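Local coordinates for protein NADH oxidase (Thermus thermophilus, PDB 6RVB) that reduces coenzyme A disulfide with NADH, using bound FAD, and probably also acts as an NADH:menaquinone oxidoreductase, at residues F351-R361 against P372-E381. Residues are numbered along the deposited sequence; the frame is centred on the assembly and turned at random.
Sequences FWAKKVFIQSR and PLWVELVYEE. With COA (coenzyme A), chain J.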
loop_
_atom_site.group_PDB
_atom_site.type_symbol
_atom_site.label_atom_id
_atom_site.label_comp_id
_atom_site.label_asym_id
_atom_site.label_seq_id
_atom_site.Cartn_x
_atom_site.Cartn_y
_atom_site.Cartn_z
ATOM N N PHE A 351 -11.606 -22.491 -13.352
ATOM C CA PHE A 351 -10.178 -22.544 -13.416
ATOM C C PHE A 351 -9.704 -23.685 -12.535
ATOM O O PHE A 351 -10.408 -24.091 -11.618
ATOM C CB PHE A 351 -9.677 -21.309 -12.822
ATOM C CG PHE A 351 -9.891 -20.137 -13.624
ATOM C CD1 PHE A 351 -8.932 -19.768 -14.574
ATOM C CD2 PHE A 351 -10.979 -19.306 -13.388
ATOM C CE1 PHE A 351 -9.094 -18.614 -15.311
ATOM C CE2 PHE A 351 -11.149 -18.155 -14.127
ATOM C CZ PHE A 351 -10.223 -17.823 -15.095
ATOM N N TRP A 352 -8.512 -24.185 -12.774
ATOM C CA TRP A 352 -8.006 -25.089 -11.803
ATOM C C TRP A 352 -7.292 -24.278 -10.777
ATOM O O TRP A 352 -6.090 -24.122 -10.830
ATOM C CB TRP A 352 -7.071 -26.121 -12.438
ATOM C CG TRP A 352 -7.779 -27.160 -13.285
ATOM C CD1 TRP A 352 -8.998 -27.043 -13.850
ATOM C CD2 TRP A 352 -7.307 -28.469 -13.612
ATOM N NE1 TRP A 352 -9.298 -28.169 -14.536
ATOM C CE2 TRP A 352 -8.288 -29.072 -14.395
ATOM C CE3 TRP A 352 -6.144 -29.190 -13.316
ATOM C CZ2 TRP A 352 -8.167 -30.383 -14.871
ATOM C CZ3 TRP A 352 -6.001 -30.487 -13.819
ATOM C CH2 TRP A 352 -7.008 -31.070 -14.581
ATOM N N ALA A 353 -8.029 -23.783 -9.805
ATOM C CA ALA A 353 -7.486 -22.817 -8.854
ATOM C C ALA A 353 -7.085 -23.299 -7.465
ATOM O O ALA A 353 -7.606 -24.228 -6.983
ATOM C CB ALA A 353 -8.445 -21.701 -8.730
ATOM N N LYS A 354 -6.172 -22.613 -6.825
ATOM C CA LYS A 354 -5.715 -22.952 -5.511
ATOM C C LYS A 354 -5.657 -21.647 -4.721
ATOM O O LYS A 354 -5.597 -20.579 -5.298
ATOM C CB LYS A 354 -4.331 -23.636 -5.592
ATOM C CG LYS A 354 -4.401 -25.149 -5.930
ATOM C CD LYS A 354 -3.002 -25.750 -6.049
ATOM C CE LYS A 354 -2.992 -27.262 -5.845
ATOM N NZ LYS A 354 -3.708 -27.712 -4.583
ATOM N N LYS A 355 -5.685 -21.723 -3.393
ATOM C CA LYS A 355 -5.381 -20.565 -2.560
ATOM C C LYS A 355 -4.214 -20.740 -1.609
ATOM O O LYS A 355 -3.784 -21.855 -1.341
ATOM C CB LYS A 355 -6.597 -20.124 -1.772
ATOM C CG LYS A 355 -6.941 -20.941 -0.656
ATOM C CD LYS A 355 -8.234 -20.480 -0.062
ATOM C CE LYS A 355 -8.781 -21.430 0.976
ATOM N NZ LYS A 355 -10.258 -21.131 1.023
ATOM N N VAL A 356 -3.710 -19.634 -1.094
ATOM C CA VAL A 356 -2.781 -19.671 -0.026
ATOM C C VAL A 356 -3.191 -18.556 0.945
ATOM O O VAL A 356 -3.703 -17.539 0.510
ATOM C CB VAL A 356 -1.350 -19.558 -0.579
ATOM C CG1 VAL A 356 -1.000 -18.154 -0.901
ATOM C CG2 VAL A 356 -0.440 -19.922 0.453
ATOM N N PHE A 357 -3.032 -18.721 2.252
ATOM C CA PHE A 357 -3.538 -17.665 3.180
ATOM C C PHE A 357 -2.625 -17.585 4.388
ATOM O O PHE A 357 -2.580 -18.530 5.178
ATOM C CB PHE A 357 -4.956 -18.019 3.648
ATOM C CG PHE A 357 -5.589 -17.017 4.535
ATOM C CD1 PHE A 357 -5.413 -17.066 5.895
ATOM C CD2 PHE A 357 -6.387 -15.987 4.008
ATOM C CE1 PHE A 357 -5.980 -16.077 6.764
ATOM C CE2 PHE A 357 -6.977 -14.975 4.871
ATOM C CZ PHE A 357 -6.752 -15.035 6.240
ATOM N N ILE A 358 -1.869 -16.497 4.501
ATOM C CA ILE A 358 -0.806 -16.451 5.455
ATOM C C ILE A 358 -1.085 -15.329 6.401
ATOM O O ILE A 358 -1.860 -14.490 6.041
ATOM C CB ILE A 358 0.613 -16.385 4.891
ATOM C CG1 ILE A 358 0.849 -15.105 4.172
ATOM C CG2 ILE A 358 0.811 -17.452 4.029
ATOM C CD1 ILE A 358 1.215 -14.030 5.029
ATOM N N GLN A 359 -0.534 -15.412 7.634
ATOM C CA GLN A 359 -0.676 -14.333 8.570
ATOM C C GLN A 359 0.710 -13.896 8.981
ATOM O O GLN A 359 1.482 -14.764 9.390
ATOM C CB GLN A 359 -1.431 -14.761 9.779
ATOM C CG GLN A 359 -0.909 -14.078 10.978
ATOM C CD GLN A 359 -1.750 -14.239 12.199
ATOM O OE1 GLN A 359 -2.661 -15.066 12.285
ATOM N NE2 GLN A 359 -1.450 -13.425 13.162
ATOM N N SER A 360 0.999 -12.585 8.819
ATOM C CA SER A 360 2.295 -12.001 9.004
ATOM C C SER A 360 2.063 -10.744 9.826
ATOM O O SER A 360 1.011 -10.581 10.411
ATOM C CB SER A 360 2.930 -11.630 7.714
ATOM O OG SER A 360 4.309 -11.369 7.945
ATOM N N ARG A 361 3.070 -9.889 9.935
ATOM C CA ARG A 361 2.936 -8.699 10.718
ATOM C C ARG A 361 2.935 -7.487 9.756
ATOM O O ARG A 361 3.123 -7.630 8.563
ATOM C CB ARG A 361 4.035 -8.605 11.770
ATOM C CG ARG A 361 4.870 -9.888 12.072
ATOM C CD ARG A 361 5.596 -9.935 13.515
ATOM N NE ARG A 361 4.651 -10.066 14.673
ATOM C CZ ARG A 361 3.993 -9.064 15.320
ATOM N NH1 ARG A 361 4.139 -7.790 14.996
ATOM N NH2 ARG A 361 3.154 -9.324 16.322
ATOM N N PRO A 372 -1.055 -7.363 13.148
ATOM C CA PRO A 372 -1.076 -8.503 12.250
ATOM C C PRO A 372 -1.577 -8.041 10.921
ATOM O O PRO A 372 -2.192 -7.022 10.799
ATOM C CB PRO A 372 -2.073 -9.409 12.923
ATOM C CG PRO A 372 -3.050 -8.479 13.415
ATOM C CD PRO A 372 -2.343 -7.209 13.814
ATOM N N LEU A 373 -1.232 -8.788 9.907
ATOM C CA LEU A 373 -1.554 -8.493 8.506
ATOM C C LEU A 373 -1.628 -9.852 7.825
ATOM O O LEU A 373 -0.659 -10.669 7.944
ATOM C CB LEU A 373 -0.454 -7.666 7.867
ATOM C CG LEU A 373 -0.898 -7.137 6.523
ATOM C CD1 LEU A 373 -0.314 -5.806 6.401
ATOM C CD2 LEU A 373 -0.388 -8.003 5.356
ATOM N N TRP A 374 -2.766 -10.136 7.182
ATOM C CA TRP A 374 -3.009 -11.449 6.598
ATOM C C TRP A 374 -3.088 -11.204 5.121
ATOM O O TRP A 374 -3.630 -10.157 4.733
ATOM C CB TRP A 374 -4.348 -11.976 6.984
ATOM C CG TRP A 374 -4.551 -12.382 8.435
ATOM C CD1 TRP A 374 -4.489 -13.652 8.957
ATOM C CD2 TRP A 374 -4.909 -11.528 9.528
ATOM N NE1 TRP A 374 -4.714 -13.611 10.311
ATOM C CE2 TRP A 374 -4.984 -12.325 10.677
ATOM C CE3 TRP A 374 -5.102 -10.148 9.660
ATOM C CZ2 TRP A 374 -5.291 -11.806 11.896
ATOM C CZ3 TRP A 374 -5.404 -9.646 10.881
ATOM C CH2 TRP A 374 -5.485 -10.468 11.980
ATOM N N VAL A 375 -2.521 -12.082 4.279
ATOM C CA VAL A 375 -2.711 -11.894 2.862
ATOM C C VAL A 375 -3.131 -13.220 2.298
ATOM O O VAL A 375 -2.709 -14.244 2.829
ATOM C CB VAL A 375 -1.527 -11.257 2.154
ATOM C CG1 VAL A 375 -0.326 -11.094 3.067
ATOM C CG2 VAL A 375 -1.182 -12.029 0.943
ATOM N N GLU A 376 -4.068 -13.180 1.327
ATOM C CA GLU A 376 -4.555 -14.346 0.578
ATOM C C GLU A 376 -4.210 -14.260 -0.876
ATOM O O GLU A 376 -4.387 -13.215 -1.426
ATOM C CB GLU A 376 -6.077 -14.476 0.601
ATOM C CG GLU A 376 -6.534 -15.772 -0.122
ATOM C CD GLU A 376 -8.032 -15.906 -0.094
ATOM O OE1 GLU A 376 -8.689 -15.078 0.557
ATOM O OE2 GLU A 376 -8.557 -16.847 -0.733
ATOM N N LEU A 377 -3.804 -15.351 -1.525
ATOM C CA LEU A 377 -3.543 -15.318 -2.949
ATOM C C LEU A 377 -4.383 -16.399 -3.569
ATOM O O LEU A 377 -4.365 -17.512 -3.124
ATOM C CB LEU A 377 -2.074 -15.649 -3.124
ATOM C CG LEU A 377 -1.112 -14.630 -3.602
ATOM C CD1 LEU A 377 -1.596 -13.198 -3.297
ATOM C CD2 LEU A 377 0.239 -15.002 -3.074
ATOM N N VAL A 378 -5.099 -16.101 -4.623
ATOM C CA VAL A 378 -5.864 -17.118 -5.390
ATOM C C VAL A 378 -5.218 -17.226 -6.772
ATOM O O VAL A 378 -5.106 -16.241 -7.482
ATOM C CB VAL A 378 -7.329 -16.644 -5.517
ATOM C CG1 VAL A 378 -8.122 -17.515 -6.309
ATOM C CG2 VAL A 378 -7.923 -16.595 -4.157
ATOM N N TYR A 379 -4.709 -18.388 -7.139
ATOM C CA TYR A 379 -3.961 -18.523 -8.409
ATOM C C TYR A 379 -4.368 -19.774 -9.225
ATOM O O TYR A 379 -5.122 -20.588 -8.749
ATOM C CB TYR A 379 -2.460 -18.526 -8.175
ATOM C CG TYR A 379 -2.019 -19.549 -7.186
ATOM C CD1 TYR A 379 -2.208 -19.399 -5.796
ATOM C CD2 TYR A 379 -1.478 -20.694 -7.624
ATOM C CE1 TYR A 379 -1.810 -20.388 -4.908
ATOM C CE2 TYR A 379 -1.097 -21.661 -6.778
ATOM C CZ TYR A 379 -1.228 -21.538 -5.434
ATOM O OH TYR A 379 -0.760 -22.627 -4.693
ATOM N N GLU A 380 -3.894 -19.888 -10.465
ATOM C CA GLU A 380 -4.208 -20.986 -11.373
ATOM C C GLU A 380 -3.133 -22.045 -11.249
ATOM O O GLU A 380 -1.972 -21.729 -11.128
ATOM C CB GLU A 380 -4.223 -20.483 -12.784
ATOM C CG GLU A 380 -4.836 -21.430 -13.715
ATOM C CD GLU A 380 -5.109 -20.922 -15.126
ATOM O OE1 GLU A 380 -5.983 -21.569 -15.727
ATOM O OE2 GLU A 380 -4.461 -19.976 -15.651
ATOM N N GLU A 381 -3.499 -23.317 -11.239
ATOM C CA GLU A 381 -2.568 -24.319 -10.833
ATOM C C GLU A 381 -1.300 -24.346 -11.636
ATOM O O GLU A 381 -0.181 -24.335 -11.082
ATOM C CB GLU A 381 -3.237 -25.646 -10.973
ATOM C CG GLU A 381 -2.862 -26.722 -9.895
ATOM C CD GLU A 381 -3.818 -27.884 -10.004
ATOM O OE1 GLU A 381 -3.681 -28.627 -10.989
ATOM O OE2 GLU A 381 -4.747 -28.010 -9.186
HETATM N N1A COA J . 3.027 -17.412 7.666
HETATM C C2A COA J . 3.336 -18.523 6.911
HETATM N N3A COA J . 4.612 -18.835 6.469
HETATM C C4A COA J . 5.709 -18.034 6.764
HETATM C C5A COA J . 5.457 -16.794 7.567
HETATM C C6A COA J . 4.060 -16.517 8.024
HETATM N N6A COA J . 3.930 -15.353 8.751
HETATM N N7A COA J . 6.645 -16.140 7.699
HETATM C C8A COA J . 7.586 -16.886 7.057
HETATM N N9A COA J . 7.040 -17.998 6.503
HETATM C C1B COA J . 7.840 -18.981 5.730
HETATM C C2B COA J . 8.557 -18.383 4.509
HETATM O O2B COA J . 7.673 -18.386 3.367
HETATM C C3B COA J . 9.745 -19.310 4.260
HETATM O O3B COA J . 9.367 -20.317 3.286
HETATM P P3B COA J . 10.230 -21.592 2.776
HETATM O O7A COA J . 9.611 -21.754 1.401
HETATM O O8A COA J . 11.673 -21.220 2.860
HETATM O O9A COA J . 9.973 -22.702 3.782
HETATM C C4B COA J . 9.987 -19.938 5.617
HETATM O O4B COA J . 8.917 -19.548 6.486
HETATM C C5B COA J . 11.239 -19.436 6.264
HETATM O O5B COA J . 10.989 -18.182 6.907
HETATM P P1A COA J . 11.833 -17.878 8.246
HETATM O O1A COA J . 11.242 -16.579 8.668
HETATM O O2A COA J . 11.845 -19.054 9.198
HETATM O O3A COA J . 13.271 -17.532 7.576
HETATM P P2A COA J . 14.726 -18.265 7.536
HETATM O O4A COA J . 15.316 -18.341 6.096
HETATM O O5A COA J . 14.643 -19.459 8.473
HETATM O O6A COA J . 15.447 -17.104 8.376
HETATM C CBP COA J . 16.982 -15.495 9.142
HETATM C CCP COA J . 16.706 -16.560 8.103
HETATM C CDP COA J . 15.852 -15.335 10.167
HETATM C CEP COA J . 18.235 -15.988 9.841
HETATM C CAP COA J . 17.234 -14.202 8.328
HETATM O OAP COA J . 16.082 -13.760 7.602
HETATM C C9P COA J . 17.780 -13.081 9.164
HETATM O O9P COA J . 18.945 -13.121 9.604
HETATM N N8P COA J . 16.967 -12.052 9.411
HETATM C C7P COA J . 17.406 -11.160 10.480
HETATM C C6P COA J . 18.367 -10.103 9.935
HETATM C C5P COA J . 17.545 -9.370 8.892
HETATM O O5P COA J . 17.438 -9.777 7.737
HETATM N N4P COA J . 16.938 -8.261 9.252
HETATM C C3P COA J . 16.812 -7.307 8.177
HETATM C C2P COA J . 18.187 -6.876 7.695
HETATM S S1P COA J . 18.422 -5.197 8.319
#
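Gln359 lies along the indole of Trp374 where strands 353-361 and 372-380 pair antiparallel. Outward from the backbone, CB of the glutamine sits 3.4 Å from Trp374 CD1, CG passes off-centre over the five-membered ring in a CH-pi contact, CD continues past NE1, and OE1 takes a weak, bent hydrogen bond from Trp374 NE1 (3.2 Å, 124° at the hydrogen). NE2 turns instead to CB of Pro372. Extended beyond CG, the chain keeps CB, CG, CD and OE1 beside the indole. Trp374 CD1 also meets Phe357 CE1 at 3.6 Å; those rings are nearly parallel, planes 30° apart, but slid so far that they barely overlap. Phe357 in turn lays CD2 against CB of Glu376, whose carboxylate is held by Trp188.

On the other face, Val356 and Leu377 lie side by side, CG1 to CB. Further along, Lys354 sets CB over the ring of Tyr379, 4.2 Å from its centroid. Tyr379 CG stands between its own backbone N and carbonyl carbon (chi1 54°), bringing the ring back across the neighbouring strand. Paired backbone bonds join Lys354 to Tyr379, Val356 to Leu377, Ile358 to Val375 and Ser360 to Leu373; past the strands, Glu381 N reaches Trp352 O at 2.7 Å.

Gln359 O accepts a 2.6 Å hydrogen bond from N6A of coenzyme A, whose Asn303 and Arg307 partners belong to the second subunit. This is a beta hairpin at the edge of the antiparallel sheet of the dimerisation domain, its outer strand helping to form a coenzyme A site shared between subunits.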